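Local coordinates for EscD/YscD/HrpQ family type III secretion system inner membrane ring protein (Pseudomonas aeruginosa, PDB 6UID) that forms part of the inner-membrane ring of the type III secretion basal body, its cytoplasmic domain probably meeting the sorting platform, at residues A86-G91 / W95-P100; W5-Y10 / V26-D31; V58-W63 / C67-D72; V19-G24 / A35-L40. All coordinates share one frame; numbering follows the deposited sequence. Where two conformers were deposited one is given.

Interaction 1 (A86-G91 / W95-P100). Unlike the reference sequence in segment 95-100: T96 (reference Ala).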
loop_
_atom_site.group_PDB
_atom_site.type_symbol
_atom_site.label_atom_id
_atom_site.label_comp_id
_atom_site.label_asym_id
_atom_site.label_seq_id
_atom_site.Cartn_x
_atom_site.Cartn_y
_atom_site.Cartn_z
ATOM N N ALA A 86 -9.970 -0.624 0.643
ATOM C CA ALA A 86 -9.718 0.791 0.439
ATOM C C ALA A 86 -8.452 0.970 -0.398
ATOM O O ALA A 86 -7.571 0.104 -0.423
ATOM C CB ALA A 86 -9.568 1.492 1.785
ATOM N N GLY A 87 -8.364 2.084 -1.122
ATOM C CA GLY A 87 -7.180 2.335 -1.938
ATOM C C GLY A 87 -5.998 2.832 -1.139
ATOM O O GLY A 87 -6.043 3.929 -0.567
ATOM N N GLN A 88 -4.933 2.042 -1.062
ATOM C CA GLN A 88 -3.743 2.387 -0.301
ATOM C C GLN A 88 -2.677 2.907 -1.263
ATOM O O GLN A 88 -2.430 2.310 -2.319
ATOM C CB GLN A 88 -3.200 1.146 0.432
ATOM C CG GLN A 88 -4.217 0.344 1.196
ATOM C CD GLN A 88 -4.852 1.071 2.381
ATOM O OE1 GLN A 88 -4.319 2.067 2.884
ATOM N NE2 GLN A 88 -5.962 0.548 2.860
ATOM N N THR A 89 -2.009 3.992 -0.889
ATOM C CA THR A 89 -0.891 4.505 -1.671
ATOM C C THR A 89 0.261 4.852 -0.748
ATOM O O THR A 89 0.069 5.141 0.431
ATOM C CB THR A 89 -1.232 5.730 -2.530
ATOM O OG1 THR A 89 -1.650 6.807 -1.672
ATOM C CG2 THR A 89 -2.325 5.411 -3.498
ATOM N N CYS A 90 1.477 4.791 -1.304
ATOM C CA CYS A 90 2.676 5.238 -0.603
ATOM C C CYS A 90 3.622 5.683 -1.723
ATOM O O CYS A 90 4.307 4.856 -2.330
ATOM C CB CYS A 90 3.255 4.130 0.252
ATOM S SG CYS A 90 4.487 4.722 1.420
ATOM N N GLY A 91 3.505 6.950 -2.113
ATOM C CA GLY A 91 4.222 7.420 -3.281
ATOM C C GLY A 91 3.815 6.640 -4.521
ATOM O O GLY A 91 2.623 6.503 -4.820
ATOM N N TRP A 95 -1.914 -0.084 -3.832
ATOM C CA TRP A 95 -2.230 -1.453 -3.454
ATOM C C TRP A 95 -3.539 -1.495 -2.689
ATOM O O TRP A 95 -4.050 -0.469 -2.226
ATOM C CB TRP A 95 -1.106 -2.053 -2.595
ATOM C CG TRP A 95 -0.858 -1.377 -1.264
ATOM C CD1 TRP A 95 -0.186 -0.207 -1.051
ATOM C CD2 TRP A 95 -1.237 -1.858 0.021
ATOM N NE1 TRP A 95 -0.131 0.061 0.289
ATOM C CE2 TRP A 95 -0.762 -0.940 0.972
ATOM C CE3 TRP A 95 -1.932 -2.986 0.466
ATOM C CZ2 TRP A 95 -0.966 -1.113 2.343
ATOM C CZ3 TRP A 95 -2.123 -3.170 1.824
ATOM C CH2 TRP A 95 -1.668 -2.221 2.756
ATOM N N THR A 96 -4.092 -2.696 -2.553
ATOM C CA THR A 96 -5.189 -2.928 -1.637
ATOM C C THR A 96 -5.063 -4.337 -1.084
ATOM O O THR A 96 -4.266 -5.149 -1.571
ATOM C CB THR A 96 -6.542 -2.735 -2.310
ATOM O OG1 THR A 96 -7.534 -2.582 -1.279
ATOM C CG2 THR A 96 -6.849 -3.912 -3.204
ATOM N N PHE A 97 -5.856 -4.646 -0.076
ATOM C CA PHE A 97 -5.850 -5.979 0.497
ATOM C C PHE A 97 -7.271 -6.394 0.816
ATOM O O PHE A 97 -8.161 -5.545 0.975
ATOM C CB PHE A 97 -4.940 -6.070 1.743
ATOM C CG PHE A 97 -5.535 -5.454 2.986
ATOM C CD1 PHE A 97 -5.450 -4.098 3.181
ATOM C CD2 PHE A 97 -6.168 -6.244 3.923
ATOM C CE1 PHE A 97 -6.023 -3.525 4.340
ATOM C CE2 PHE A 97 -6.740 -5.689 5.050
ATOM C CZ PHE A 97 -6.649 -4.337 5.254
ATOM N N CYS A 98 -7.485 -7.691 0.966
ATOM C CA CYS A 98 -8.768 -8.194 1.433
ATOM C C CYS A 98 -8.661 -9.624 1.920
ATOM O O CYS A 98 -7.610 -10.267 1.836
ATOM C CB CYS A 98 -9.861 -8.063 0.369
ATOM S SG CYS A 98 -9.662 -9.130 -1.063
ATOM N N ASP A 99 -9.767 -10.111 2.470
ATOM C CA ASP A 99 -9.832 -11.469 2.977
ATOM C C ASP A 99 -9.785 -12.463 1.823
ATOM O O ASP A 99 -10.217 -12.147 0.704
ATOM C CB ASP A 99 -11.128 -11.641 3.773
ATOM C CG ASP A 99 -11.455 -13.088 4.071
ATOM O OD1 ASP A 99 -11.023 -13.591 5.128
ATOM O OD2 ASP A 99 -12.151 -13.718 3.252
ATOM N N PRO A 100 -9.279 -13.675 2.037
ATOM C CA PRO A 100 -9.181 -14.632 0.930
ATOM C C PRO A 100 -10.510 -15.002 0.292
ATOM O O PRO A 100 -10.515 -15.419 -0.871
ATOM C CB PRO A 100 -8.494 -15.848 1.573
ATOM C CG PRO A 100 -7.722 -15.278 2.694
ATOM C CD PRO A 100 -8.560 -14.152 3.237
HETATM O O HOH W 1 -6.947 -2.083 1.297
HETATM O O HOH W 2 0.269 2.531 1.876
#
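Q88 and W95 form the antiparallel, hydrogen-bonded pair of the beta hairpin built from strands 88-90 and 93-98, within the six-stranded sheet of this FHA-like sandwich. Both backbone bonds of the pair are present: Q88 N donates to W95 O at 2.9 Å, and W95 N returns to Q88 O over the same length. Their side chains leave on the same face of the sheet, and there the indole leans back over its partner. With W95 CG lodged between its own backbone N and carbonyl carbon (chi1 63°), the ring comes to lie against Q88, whose CB stands 3.3 Å from the centroid of the five-membered ring, a CH-pi contact over one face. Q88 CG follows over the six-membered ring on the same face, 3.9 Å from W95 CH2.

Beyond that point the Q88 chain bends at chi2 (-65°) and carries its amide away from the indole. Q88 NE2 arrives near the plane of the F97 ring, 4.3 Å from F97 CE1, and finds its protein acceptor in Q71 OE1 on the neighbouring strand 69-71. Further out, the W95 side chain also meets I7 and F9 of strand 5-9 and L49 and L51 of strand 49-54, so the residue spans the space between the two sheets. Two waters meet polar atoms here. One accepts from W95 NE1; the other accepts from Q88 NE2 and donates to T96 OG1, 2.7 Å from the water oxygen.

Interaction 2 (W5-Y10 / V26-D31)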
loop_
_atom_site.group_PDB
_atom_site.type_symbol
_atom_site.label_atom_id
_atom_site.label_comp_id
_atom_site.label_asym_id
_atom_site.label_seq_id
_atom_site.Cartn_x
_atom_site.Cartn_y
_atom_site.Cartn_z
ATOM N N TRP A 5 -4.744 -12.868 4.769
ATOM C CA TRP A 5 -5.123 -11.769 3.904
ATOM C C TRP A 5 -4.412 -11.951 2.580
ATOM O O TRP A 5 -3.435 -12.685 2.482
ATOM C CB TRP A 5 -4.732 -10.415 4.533
ATOM C CG TRP A 5 -5.401 -10.193 5.869
ATOM C CD1 TRP A 5 -4.869 -10.435 7.098
ATOM C CD2 TRP A 5 -6.724 -9.724 6.084
ATOM N NE1 TRP A 5 -5.789 -10.148 8.064
ATOM C CE2 TRP A 5 -6.941 -9.701 7.474
ATOM C CE3 TRP A 5 -7.746 -9.320 5.233
ATOM C CZ2 TRP A 5 -8.155 -9.282 8.035
ATOM C CZ3 TRP A 5 -8.951 -8.911 5.786
ATOM C CH2 TRP A 5 -9.139 -8.900 7.182
ATOM N N LYS A 6 -4.891 -11.268 1.559
ATOM C CA LYS A 6 -4.191 -11.206 0.290
ATOM C C LYS A 6 -4.054 -9.756 -0.151
ATOM O O LYS A 6 -4.900 -8.909 0.162
ATOM C CB LYS A 6 -4.888 -12.046 -0.786
ATOM C CG LYS A 6 -6.353 -11.738 -0.980
ATOM C CD LYS A 6 -6.955 -12.641 -2.067
ATOM C CE LYS A 6 -8.370 -12.209 -2.348
ATOM N NZ LYS A 6 -9.062 -13.120 -3.323
ATOM N N ILE A 7 -2.982 -9.465 -0.877
ATOM C CA ILE A 7 -2.656 -8.133 -1.355
ATOM C C ILE A 7 -2.624 -8.139 -2.872
ATOM O O ILE A 7 -2.190 -9.126 -3.485
ATOM C CB ILE A 7 -1.317 -7.667 -0.755
ATOM C CG1 ILE A 7 -0.948 -6.273 -1.229
ATOM C CG2 ILE A 7 -0.193 -8.631 -1.093
ATOM C CD1 ILE A 7 0.037 -5.585 -0.267
ATOM N N ARG A 8 -3.100 -7.059 -3.485
ATOM C CA ARG A 8 -3.023 -6.845 -4.923
ATOM C C ARG A 8 -2.327 -5.524 -5.194
ATOM O O ARG A 8 -2.608 -4.517 -4.527
ATOM C CB ARG A 8 -4.406 -6.844 -5.589
ATOM C CG ARG A 8 -4.310 -6.617 -7.096
ATOM C CD ARG A 8 -5.534 -7.079 -7.835
ATOM N NE ARG A 8 -5.501 -6.560 -9.196
ATOM C CZ ARG A 8 -6.401 -6.831 -10.128
ATOM N NH1 ARG A 8 -7.421 -7.637 -9.861
ATOM N NH2 ARG A 8 -6.272 -6.291 -11.330
ATOM N N PHE A 9 -1.429 -5.521 -6.176
ATOM C CA PHE A 9 -0.710 -4.325 -6.587
ATOM C C PHE A 9 -1.291 -3.730 -7.857
ATOM O O PHE A 9 -1.700 -4.452 -8.769
ATOM C CB PHE A 9 0.777 -4.640 -6.763
ATOM C CG PHE A 9 1.422 -5.063 -5.497
ATOM C CD1 PHE A 9 1.564 -4.178 -4.452
ATOM C CD2 PHE A 9 1.848 -6.354 -5.319
ATOM C CE1 PHE A 9 2.135 -4.571 -3.255
ATOM C CE2 PHE A 9 2.428 -6.757 -4.127
ATOM C CZ PHE A 9 2.579 -5.851 -3.100
ATOM N N TYR A 10 -1.350 -2.395 -7.895
ATOM C CA TYR A 10 -1.928 -1.624 -8.992
ATOM C C TYR A 10 -0.940 -0.569 -9.491
ATOM O O TYR A 10 -1.337 0.567 -9.833
ATOM C CB TYR A 10 -3.208 -0.924 -8.550
ATOM C CG TYR A 10 -4.338 -1.813 -8.127
ATOM C CD1 TYR A 10 -4.414 -2.307 -6.847
ATOM C CD2 TYR A 10 -5.372 -2.109 -8.990
ATOM C CE1 TYR A 10 -5.482 -3.093 -6.454
ATOM C CE2 TYR A 10 -6.438 -2.896 -8.612
ATOM C CZ TYR A 10 -6.501 -3.369 -7.345
ATOM O OH TYR A 10 -7.569 -4.163 -6.957
ATOM N N VAL A 26 5.618 -7.761 7.267
ATOM C CA VAL A 26 5.731 -7.761 5.810
ATOM C C VAL A 26 6.388 -6.460 5.374
ATOM O O VAL A 26 5.791 -5.387 5.506
ATOM C CB VAL A 26 4.365 -7.924 5.128
ATOM C CG1 VAL A 26 4.535 -7.924 3.596
ATOM C CG2 VAL A 26 3.674 -9.203 5.589
ATOM N N ALA A 27 7.595 -6.553 4.827
ATOM C CA ALA A 27 8.304 -5.402 4.290
ATOM C C ALA A 27 8.189 -5.434 2.774
ATOM O O ALA A 27 8.386 -6.479 2.149
ATOM C CB ALA A 27 9.773 -5.428 4.716
ATOM N N LEU A 28 7.861 -4.299 2.192
ATOM C CA LEU A 28 7.745 -4.144 0.751
ATOM C C LEU A 28 8.808 -3.152 0.304
ATOM O O LEU A 28 8.974 -2.099 0.932
ATOM C CB LEU A 28 6.372 -3.598 0.385
ATOM C CG LEU A 28 5.147 -4.403 0.809
ATOM C CD1 LEU A 28 4.733 -4.078 2.230
ATOM C CD2 LEU A 28 3.998 -4.137 -0.143
ATOM N N GLY A 29 9.520 -3.467 -0.771
ATOM C CA GLY A 29 10.582 -2.575 -1.203
ATOM C C GLY A 29 11.342 -3.135 -2.383
ATOM O O GLY A 29 11.062 -4.233 -2.872
ATOM N N SER A 30 12.366 -2.394 -2.797
ATOM C CA SER A 30 13.130 -2.768 -3.979
ATOM C C SER A 30 14.365 -3.603 -3.688
ATOM O O SER A 30 14.982 -4.089 -4.641
ATOM C CB SER A 30 13.564 -1.508 -4.731
ATOM O OG SER A 30 14.343 -0.688 -3.889
ATOM N N ASP A 31 14.752 -3.763 -2.420
ATOM C CA ASP A 31 15.952 -4.517 -2.061
ATOM C C ASP A 31 15.561 -5.930 -1.655
ATOM O O ASP A 31 14.957 -6.113 -0.580
ATOM C CB ASP A 31 16.660 -3.817 -0.902
ATOM C CG ASP A 31 17.942 -4.522 -0.479
ATOM O OD1 ASP A 31 18.262 -5.601 -1.035
ATOM O OD2 ASP A 31 18.632 -3.978 0.421
#
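L28 pushes one methyl, CD2, against the rim of the F9 ring, where it sits in the ring plane and 3.7 Å from both F9 CE1 and F9 CZ. The methyl therefore meets the edge of the phenyl group. The same L28 CD2 also reaches I7, 4.2 Å from I7 CD1, so a single branch of the leucine touches both I7 and F9. F9 turns its ring to this spot with CG beside the backbone N and anti to the carbonyl carbon (chi1 -63°), while I7 extends its CD1 arm from two strand positions earlier. All three side chains start out toward the opposite segment. Their backbones stay well separated, with F9 CA and L28 CA 11.2 Å apart, the spacing of two sheets packed face to face in a beta sandwich. Here strand 5-9 belongs to the six-stranded antiparallel sheet and strand 24-29 to the four-stranded mixed one, consistent with the SMAD-FHA clan. No hydrogen bond crosses between the segments; the contact is wholly apolar and buried. L37 touches I7, F9 and L28 alike, and L51 of strand 49-54 packs on L28.

Interaction 3 (V58-W63 / C67-D72)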
loop_
_atom_site.group_PDB
_atom_site.type_symbol
_atom_site.label_atom_id
_atom_site.label_comp_id
_atom_site.label_asym_id
_atom_site.label_seq_id
_atom_site.Cartn_x
_atom_site.Cartn_y
_atom_site.Cartn_z
ATOM N N VAL A 58 -4.563 -5.654 9.317
ATOM C CA VAL A 58 -3.308 -5.179 8.758
ATOM C C VAL A 58 -3.008 -3.819 9.361
ATOM O O VAL A 58 -3.831 -2.903 9.268
ATOM C CB VAL A 58 -3.401 -5.097 7.225
ATOM C CG1 VAL A 58 -2.182 -4.413 6.648
ATOM C CG2 VAL A 58 -3.627 -6.480 6.673
ATOM N N ARG A 59 -1.822 -3.679 9.947
ATOM C CA ARG A 59 -1.388 -2.458 10.612
ATOM C C ARG A 59 -0.210 -1.834 9.871
ATOM O O ARG A 59 0.732 -2.534 9.487
ATOM C CB ARG A 59 -0.984 -2.742 12.059
ATOM C CG ARG A 59 -0.740 -1.497 12.862
ATOM C CD ARG A 59 -0.276 -1.801 14.290
ATOM N NE ARG A 59 -1.162 -2.706 15.032
ATOM C CZ ARG A 59 -2.227 -2.325 15.728
ATOM N NH1 ARG A 59 -2.591 -1.059 15.812
ATOM N NH2 ARG A 59 -2.934 -3.257 16.375
ATOM N N LEU A 60 -0.264 -0.519 9.678
ATOM C CA LEU A 60 0.819 0.252 9.095
ATOM C C LEU A 60 1.878 0.526 10.153
ATOM O O LEU A 60 1.556 1.034 11.232
ATOM C CB LEU A 60 0.242 1.579 8.618
ATOM C CG LEU A 60 1.207 2.618 8.082
ATOM C CD1 LEU A 60 1.894 2.133 6.808
ATOM C CD2 LEU A 60 0.439 3.909 7.851
ATOM N N LEU A 61 3.140 0.197 9.855
ATOM C CA LEU A 61 4.234 0.428 10.804
ATOM C C LEU A 61 5.206 1.520 10.385
ATOM O O LEU A 61 5.510 2.415 11.185
ATOM C CB LEU A 61 5.024 -0.865 11.060
ATOM C CG LEU A 61 4.270 -1.979 11.777
ATOM C CD1 LEU A 61 5.204 -3.175 11.983
ATOM C CD2 LEU A 61 3.711 -1.516 13.094
ATOM N N GLU A 62 5.754 1.444 9.176
ATOM C CA GLU A 62 6.864 2.294 8.762
ATOM C C GLU A 62 6.798 2.490 7.257
ATOM O O GLU A 62 6.177 1.699 6.536
ATOM C CB GLU A 62 8.239 1.661 9.063
ATOM C CG GLU A 62 8.436 1.155 10.472
ATOM C CD GLU A 62 9.727 0.359 10.632
ATOM O OE1 GLU A 62 10.622 0.487 9.770
ATOM O OE2 GLU A 62 9.835 -0.404 11.614
ATOM N N TRP A 63 7.463 3.546 6.781
ATOM C CA TRP A 63 7.516 3.815 5.353
ATOM C C TRP A 63 8.711 4.697 5.008
ATOM O O TRP A 63 9.317 5.331 5.874
ATOM C CB TRP A 63 6.231 4.466 4.863
ATOM C CG TRP A 63 5.915 5.753 5.553
ATOM C CD1 TRP A 63 6.303 7.001 5.172
ATOM C CD2 TRP A 63 5.163 5.914 6.757
ATOM N NE1 TRP A 63 5.831 7.942 6.061
ATOM C CE2 TRP A 63 5.119 7.294 7.041
ATOM C CE3 TRP A 63 4.509 5.025 7.606
ATOM C CZ2 TRP A 63 4.431 7.807 8.149
ATOM C CZ3 TRP A 63 3.832 5.541 8.696
ATOM C CH2 TRP A 63 3.807 6.908 8.954
ATOM N N CYS A 67 7.883 9.835 1.326
ATOM C CA CYS A 67 6.539 9.413 0.987
ATOM C C CYS A 67 5.628 9.569 2.195
ATOM O O CYS A 67 6.079 9.709 3.338
ATOM C CB CYS A 67 6.516 7.954 0.533
ATOM S SG CYS A 67 7.398 7.676 -1.037
ATOM N N GLU A 68 4.328 9.578 1.919
ATOM C CA GLU A 68 3.312 9.615 2.960
ATOM C C GLU A 68 2.280 8.539 2.625
ATOM O O GLU A 68 1.664 8.598 1.545
ATOM C CB GLU A 68 2.650 10.990 2.998
ATOM C CG GLU A 68 1.563 11.150 4.040
ATOM C CD GLU A 68 2.118 11.570 5.385
ATOM O OE1 GLU A 68 2.870 10.784 5.992
ATOM O OE2 GLU A 68 1.810 12.697 5.826
ATOM N N PRO A 69 2.037 7.577 3.505
ATOM C CA PRO A 69 1.009 6.574 3.222
ATOM C C PRO A 69 -0.371 7.204 3.335
ATOM O O PRO A 69 -0.645 7.989 4.252
ATOM C CB PRO A 69 1.230 5.526 4.315
ATOM C CG PRO A 69 1.781 6.328 5.466
ATOM C CD PRO A 69 2.670 7.377 4.820
ATOM N N ARG A 70 -1.220 6.882 2.368
ATOM C CA ARG A 70 -2.578 7.414 2.325
ATOM C C ARG A 70 -3.550 6.272 2.082
ATOM O O ARG A 70 -3.215 5.270 1.442
ATOM C CB ARG A 70 -2.717 8.473 1.259
ATOM C CG ARG A 70 -1.844 9.686 1.551
ATOM C CD ARG A 70 -1.898 10.730 0.455
ATOM N NE ARG A 70 -0.997 11.835 0.768
ATOM C CZ ARG A 70 -1.322 12.896 1.487
ATOM N NH1 ARG A 70 -2.557 13.046 1.966
ATOM N NH2 ARG A 70 -0.395 13.819 1.728
ATOM N N GLN A 71 -4.753 6.428 2.626
ATOM C CA GLN A 71 -5.840 5.483 2.435
ATOM C C GLN A 71 -7.001 6.298 1.890
ATOM O O GLN A 71 -7.497 7.213 2.558
ATOM C CB GLN A 71 -6.189 4.801 3.751
ATOM C CG GLN A 71 -7.380 3.886 3.633
ATOM C CD GLN A 71 -7.648 3.149 4.911
ATOM O OE1 GLN A 71 -7.221 2.023 5.090
ATOM N NE2 GLN A 71 -8.345 3.807 5.829
ATOM N N ASP A 72 -7.378 6.038 0.643
ATOM C CA ASP A 72 -8.364 6.867 -0.058
ATOM C C ASP A 72 -8.015 8.356 0.051
ATOM O O ASP A 72 -8.879 9.223 0.247
ATOM C CB ASP A 72 -9.781 6.559 0.435
ATOM C CG ASP A 72 -10.228 5.150 0.092
ATOM O OD1 ASP A 72 -9.790 4.610 -0.959
ATOM O OD2 ASP A 72 -11.005 4.574 0.886
HETATM O O HOH W 3 5.453 10.980 6.367
#
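In the beta sandwich, strand 57-63, outermost in the four-stranded sheet, faces strand 69-71 of the six-stranded one, and the chain between them passes from sheet to sheet. The W63 and P69 side chains cross at about a right angle, and the proline sets its CD over the centre of one indole face, 3.3 Å from the centroid of the five-membered ring and 11° off its normal, a CH-pi contact. P69 CG lies farther along the same indole, 3.7 Å from W63 CE3, and is met by L60 CD2 at 3.7 Å, so tryptophan and leucine share one corner of the proline. L60 reaches it because its CG extends anti to the backbone N (chi1 175°). L49 of strand 49-54 packs beside L60, and C90 of strand 88-90 touches W63. Within strand 57-63, L61 and E62 both face V50 in a classic beta bulge just before the tryptophan. E68 starts away from the other segment, but the bend at its chi2 brings the carboxylate alongside the indole, the two planes 68° apart. A water at the ring edge accepts from W63 NE1 and, though other acceptors compete for its protons, can donate to E68 OE1, 2.6 Å away.

Interaction 4 (V19-G24 / A35-L40)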
loop_
_atom_site.group_PDB
_atom_site.type_symbol
_atom_site.label_atom_id
_atom_site.label_comp_id
_atom_site.label_asym_id
_atom_site.label_seq_id
_atom_site.Cartn_x
_atom_site.Cartn_y
_atom_site.Cartn_z
ATOM N N VAL A 19 -0.746 -11.667 -3.909
ATOM C CA VAL A 19 0.048 -12.487 -3.001
ATOM C C VAL A 19 -0.761 -12.719 -1.732
ATOM O O VAL A 19 -1.368 -11.788 -1.195
ATOM C CB VAL A 19 1.388 -11.813 -2.654
ATOM C CG1 VAL A 19 2.263 -12.756 -1.792
ATOM C CG2 VAL A 19 2.150 -11.418 -3.894
ATOM N N SER A 20 -0.761 -13.933 -1.230
ATOM C CA SER A 20 -1.349 -14.275 0.055
ATOM C C SER A 20 -0.332 -14.075 1.170
ATOM O O SER A 20 0.856 -14.367 0.993
ATOM C CB SER A 20 -1.807 -15.731 0.072
ATOM O OG SER A 20 -2.803 -15.972 -0.917
ATOM N N LEU A 21 -0.789 -13.585 2.318
ATOM C CA LEU A 21 0.070 -13.179 3.416
ATOM C C LEU A 21 -0.312 -13.947 4.673
ATOM O O LEU A 21 -1.488 -13.956 5.071
ATOM C CB LEU A 21 -0.090 -11.686 3.708
ATOM C CG LEU A 21 0.177 -10.743 2.542
ATOM C CD1 LEU A 21 -0.095 -9.313 3.013
ATOM C CD2 LEU A 21 1.557 -10.887 1.937
ATOM N N GLY A 22 0.679 -14.549 5.312
ATOM C CA GLY A 22 0.521 -15.114 6.631
ATOM C C GLY A 22 0.671 -14.052 7.707
ATOM O O GLY A 22 0.698 -12.849 7.444
ATOM N N GLU A 23 0.777 -14.520 8.949
ATOM C CA GLU A 23 0.880 -13.631 10.102
ATOM C C GLU A 23 2.334 -13.230 10.331
ATOM O O GLU A 23 3.228 -14.083 10.326
ATOM C CB GLU A 23 0.333 -14.320 11.354
ATOM C CG GLU A 23 -1.182 -14.505 11.356
ATOM C CD GLU A 23 -1.728 -14.816 12.744
ATOM O OE1 GLU A 23 -1.330 -15.851 13.319
ATOM O OE2 GLU A 23 -2.544 -14.021 13.266
ATOM N N GLY A 24 2.560 -11.934 10.524
ATOM C CA GLY A 24 3.854 -11.402 10.872
ATOM C C GLY A 24 4.150 -10.101 10.140
ATOM O O GLY A 24 3.272 -9.446 9.594
ATOM N N ALA A 35 13.320 -7.051 1.679
ATOM C CA ALA A 35 11.907 -6.998 1.337
ATOM C C ALA A 35 11.311 -8.387 1.174
ATOM O O ALA A 35 11.861 -9.236 0.454
ATOM C CB ALA A 35 11.704 -6.202 0.047
ATOM N N ASP A 36 10.185 -8.604 1.846
ATOM C CA ASP A 36 9.393 -9.816 1.677
ATOM C C ASP A 36 8.642 -9.815 0.356
ATOM O O ASP A 36 8.480 -10.870 -0.277
ATOM C CB ASP A 36 8.424 -9.928 2.846
ATOM C CG ASP A 36 9.154 -9.943 4.176
ATOM O OD1 ASP A 36 9.953 -10.870 4.378
ATOM O OD2 ASP A 36 9.032 -9.007 4.987
ATOM N N LEU A 37 8.153 -8.648 -0.066
ATOM C CA LEU A 37 7.492 -8.448 -1.346
ATOM C C LEU A 37 8.364 -7.456 -2.113
ATOM O O LEU A 37 8.511 -6.306 -1.694
ATOM C CB LEU A 37 6.084 -7.895 -1.134
ATOM C CG LEU A 37 5.157 -8.736 -0.252
ATOM C CD1 LEU A 37 3.777 -8.073 -0.053
ATOM C CD2 LEU A 37 5.011 -10.128 -0.831
ATOM N N VAL A 38 8.970 -7.908 -3.213
ATOM C CA VAL A 38 9.875 -7.072 -4.003
ATOM C C VAL A 38 9.075 -6.257 -5.015
ATOM O O VAL A 38 8.342 -6.810 -5.843
ATOM C CB VAL A 38 10.956 -7.926 -4.692
ATOM C CG1 VAL A 38 11.825 -7.060 -5.563
ATOM C CG2 VAL A 38 11.794 -8.630 -3.648
ATOM N N LEU A 39 9.229 -4.938 -4.946
ATOM C CA LEU A 39 8.499 -3.993 -5.769
ATOM C C LEU A 39 9.473 -3.352 -6.729
ATOM O O LEU A 39 10.530 -2.869 -6.302
ATOM C CB LEU A 39 7.908 -2.874 -4.910
ATOM C CG LEU A 39 6.889 -3.283 -3.864
ATOM C CD1 LEU A 39 6.506 -2.057 -3.023
ATOM C CD2 LEU A 39 5.673 -3.893 -4.518
ATOM N N LEU A 40 9.120 -3.348 -8.014
ATOM C CA LEU A 40 9.959 -2.832 -9.089
ATOM C C LEU A 40 9.226 -1.651 -9.709
ATOM O O LEU A 40 8.250 -1.832 -10.446
ATOM C CB LEU A 40 10.240 -3.924 -10.115
ATOM C CG LEU A 40 10.944 -5.164 -9.554
ATOM C CD1 LEU A 40 11.219 -6.149 -10.665
ATOM C CD2 LEU A 40 12.203 -4.780 -8.811
#
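L37 faces two side chains of strand 18-21, offering a different methyl to each. Its CD2 branch meets V19 CG1 at 3.9 Å, and its CD1 branch meets L21 CD2 at 4.1 Å. The two encounters differ in direction. V19 and L37 run past one another antiparallel, each starting toward the other segment, so their methyl groups touch alongside. L21 instead sets off across the line between the segments and only its far end turns in, meeting L37 at a slant. The torsions account for this fork: L37 keeps CG beside its backbone N (chi1 -57°), and an extended chi2 (178°) sends CD1 straight on toward L21, while CD2 branches off at CG toward V19. V19 presents CG1, the branch that lies anti to its own backbone N (chi1 -175°), toward the leucine.

In the fold, this contact joins edge strands of the two sheets of the FHA-like sandwich. Strand 18-21 is outermost in the six-stranded antiparallel sheet, strand 37-38 outermost in the four-stranded mixed sheet, where it runs parallel to strand 24-29. The facing backbones stand 8.6 Å apart between V19 CA and L37 CA, and no hydrogen bond crosses; the sheets meet here through hydrocarbon alone. Inward, L37 also packs on V26 of strand 24-29, joining this partly exposed border to the buried interior. Each strand is held in its own sheet by backbone hydrogen bonds, V19 with I7 on one side and L37 with A27 on the other.

Overall arrangement
From the N terminus, strand 5-9 starts the six-stranded sheet, and interaction 2 is made when the chain returns as 26-31 in the other sheet. Interaction 4 crosses it: 19-24 falls within the loop that interaction 2 closes, whereas 35-40 lies beyond it, and their centres are about 5 Å apart. Interaction 3 follows in series, a short closure over 58-72 that again joins the two sheets. Interaction 1 comes last as a hairpin within one sheet, placed between its neighbours: W95-P100 pairs with 5-9 and A86-G91 with 67-72 through backbone hydrogen bonds. Interactions 2, 3 and 4 thus bridge the sandwich, while interaction 1 connects strands of the larger sheet.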